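Local coordinates for protein purine nucleoside phosphorylase (Anopheles gambiae, PDB 2P4S) that catalyses the phosphorolytic cleavage of inosine, guanosine and their 2'-deoxy forms to free purine base and pentose 1-phosphate in purine salvage, acting as a homotrimer, at residues I214-D219 against G357-R362. Sequence-based numbering, arbitrary orientation.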
loop_
_atom_site.group_PDB
_atom_site.type_symbol
_atom_site.label_atom_id
_atom_site.label_comp_id
_atom_site.label_asym_id
_atom_site.label_seq_id
_atom_site.Cartn_x
_atom_site.Cartn_y
_atom_site.Cartn_z
ATOM N N ILE A 214 -13.780 2.360 25.113
ATOM C CA ILE A 214 -13.019 3.408 24.472
ATOM C C ILE A 214 -11.552 3.009 24.553
ATOM O O ILE A 214 -11.013 2.805 25.651
ATOM C CB ILE A 214 -13.269 4.729 25.191
ATOM C CG1 ILE A 214 -14.737 5.150 25.002
ATOM C CG2 ILE A 214 -12.258 5.821 24.790
ATOM C CD1 ILE A 214 -15.141 6.292 25.935
ATOM N N MET A 215 -10.920 2.874 23.400
ATOM C CA MET A 215 -9.488 2.707 23.339
ATOM C C MET A 215 -8.792 4.025 23.069
ATOM O O MET A 215 -8.889 4.541 21.960
ATOM C CB MET A 215 -9.096 1.718 22.243
ATOM C CG MET A 215 -7.619 1.284 22.350
ATOM S SD MET A 215 -6.986 0.640 20.824
ATOM C CE MET A 215 -6.845 2.136 19.802
ATOM N N LEU A 216 -8.046 4.539 24.058
ATOM C CA LEU A 216 -7.053 5.591 23.788
ATOM C C LEU A 216 -6.077 5.096 22.739
ATOM O O LEU A 216 -5.566 3.987 22.806
ATOM C CB LEU A 216 -6.246 6.000 25.021
ATOM C CG LEU A 216 -7.103 6.308 26.259
ATOM C CD1 LEU A 216 -6.253 6.546 27.483
ATOM C CD2 LEU A 216 -8.136 7.449 25.996
ATOM N N ILE A 217 -5.796 5.958 21.780
ATOM C CA ILE A 217 -4.804 5.641 20.790
ATOM C C ILE A 217 -3.471 6.074 21.358
ATOM O O ILE A 217 -3.245 7.252 21.663
ATOM C CB ILE A 217 -5.143 6.252 19.402
ATOM C CG1 ILE A 217 -6.573 5.840 18.997
ATOM C CG2 ILE A 217 -4.050 5.845 18.358
ATOM C CD1 ILE A 217 -7.077 6.411 17.620
ATOM N N LYS A 218 -2.617 5.083 21.558
ATOM C CA LYS A 218 -1.301 5.320 22.051
ATOM C C LYS A 218 -0.353 5.444 20.852
ATOM O O LYS A 218 0.671 6.122 20.933
ATOM C CB LYS A 218 -0.891 4.160 22.975
ATOM C CG LYS A 218 0.532 4.281 23.499
ATOM C CD LYS A 218 0.923 3.114 24.452
ATOM C CE LYS A 218 2.183 3.509 25.269
ATOM N NZ LYS A 218 2.549 2.292 26.156
ATOM N N ASP A 219 -0.692 4.767 19.752
ATOM C CA ASP A 219 0.150 4.748 18.586
ATOM C C ASP A 219 -0.653 4.243 17.401
ATOM O O ASP A 219 -1.757 3.740 17.577
ATOM C CB ASP A 219 1.376 3.837 18.820
ATOM C CG ASP A 219 2.599 4.303 18.029
ATOM O OD1 ASP A 219 2.456 5.223 17.169
ATOM O OD2 ASP A 219 3.680 3.741 18.231
ATOM N N GLY A 357 -19.655 12.572 25.904
ATOM C CA GLY A 357 -19.638 14.043 26.050
ATOM C C GLY A 357 -18.926 14.488 27.320
ATOM O O GLY A 357 -18.074 15.377 27.294
ATOM N N GLU A 358 -19.265 13.839 28.427
ATOM C CA GLU A 358 -18.609 14.081 29.715
ATOM C C GLU A 358 -17.107 13.831 29.638
ATOM O O GLU A 358 -16.303 14.661 30.081
ATOM C CB GLU A 358 -19.248 13.199 30.782
ATOM C CG GLU A 358 -18.820 13.533 32.215
ATOM C CD GLU A 358 -19.123 14.998 32.631
ATOM O OE1 GLU A 358 -20.257 15.492 32.355
ATOM O OE2 GLU A 358 -18.224 15.655 33.224
ATOM N N PHE A 359 -16.735 12.698 29.035
ATOM C CA PHE A 359 -15.315 12.301 28.820
ATOM C C PHE A 359 -14.569 13.338 28.009
ATOM O O PHE A 359 -13.544 13.866 28.435
ATOM C CB PHE A 359 -15.245 10.873 28.180
ATOM C CG PHE A 359 -13.830 10.364 27.914
ATOM C CD1 PHE A 359 -13.044 9.836 28.955
ATOM C CD2 PHE A 359 -13.298 10.401 26.630
ATOM C CE1 PHE A 359 -11.749 9.348 28.711
ATOM C CE2 PHE A 359 -11.995 9.890 26.372
ATOM C CZ PHE A 359 -11.220 9.374 27.418
ATOM N N VAL A 360 -15.098 13.670 26.841
ATOM C CA VAL A 360 -14.436 14.665 25.993
ATOM C C VAL A 360 -14.369 16.076 26.633
ATOM O O VAL A 360 -13.367 16.796 26.519
ATOM C CB VAL A 360 -15.050 14.708 24.569
ATOM C CG1 VAL A 360 -14.509 15.929 23.759
ATOM C CG2 VAL A 360 -14.713 13.391 23.833
ATOM N N SER A 361 -15.455 16.443 27.285
ATOM C CA SER A 361 -15.583 17.708 27.997
ATOM C C SER A 361 -14.545 17.881 29.124
ATOM O O SER A 361 -13.919 18.941 29.268
ATOM C CB SER A 361 -17.027 17.772 28.520
ATOM O OG SER A 361 -17.211 18.930 29.252
ATOM N N ARG A 362 -14.311 16.818 29.888
ATOM C CA ARG A 362 -13.210 16.800 30.866
ATOM C C ARG A 362 -11.793 16.863 30.294
ATOM O O ARG A 362 -10.946 17.523 30.896
ATOM C CB ARG A 362 -13.381 15.651 31.833
ATOM C CG ARG A 362 -14.636 15.818 32.615
ATOM C CD ARG A 362 -14.694 14.983 33.839
ATOM N NE ARG A 362 -16.010 15.137 34.474
ATOM C CZ ARG A 362 -16.264 14.873 35.756
ATOM N NH1 ARG A 362 -15.294 14.410 36.547
ATOM N NH2 ARG A 362 -17.497 15.037 36.238
#
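Ile214 and Phe359 mark the nearest approach of segment 214-219 of the strand to segment 357-362 of the helix, with a CA-CA distance of 10.2 Å, and no hydrogen bond joins the two backbones or their side chains. Side chains from both segments span this gap, Phe359 giving about half of the buried surface: it holds its CG anti to the backbone N (chi1 180°), which carries the ring off the helix so that its far end reaches the strand. Two alternate strand residues receive it. CD2 of Leu216 lies 3.9 Å from CZ of Phe359, near the ring plane, so this methyl meets the ring edge and not the pi face. CG2 of Ile214 stands 4.4 Å from CE2 of Phe359 in an oblique position, a looser contact. Although the CB of Leu216 does not point at the helix, CG stands beside the backbone N (chi1 -49°) and CD2 comes in to the ring. The 108 Å² buried in total, shared by three buried apolar residues, fits a small hydrophobic contact in the protein interior. In the alpha/beta fold of the PNP/MTAP family it joins one face of the central mixed sheet to the C-terminal helix 353-370; strand 214-221 runs parallel to 272-279 and antiparallel to 319-329. Phe323 of the latter packs edge-to-face with Phe359, while Ala259 of helix 253-265 touches both Leu216 and Phe359. The side chain of Ile214 is about 10 Å from that of the phosphate-binding Ala201 and about 13 Å from the bound inhibitor, so the contact does not line the pocket. Along the helix, Arg362 NE donates to Glu358 OE2 at 2.6 Å with an N-H...O angle of 163°, a salt bridge between residues one helical turn apart.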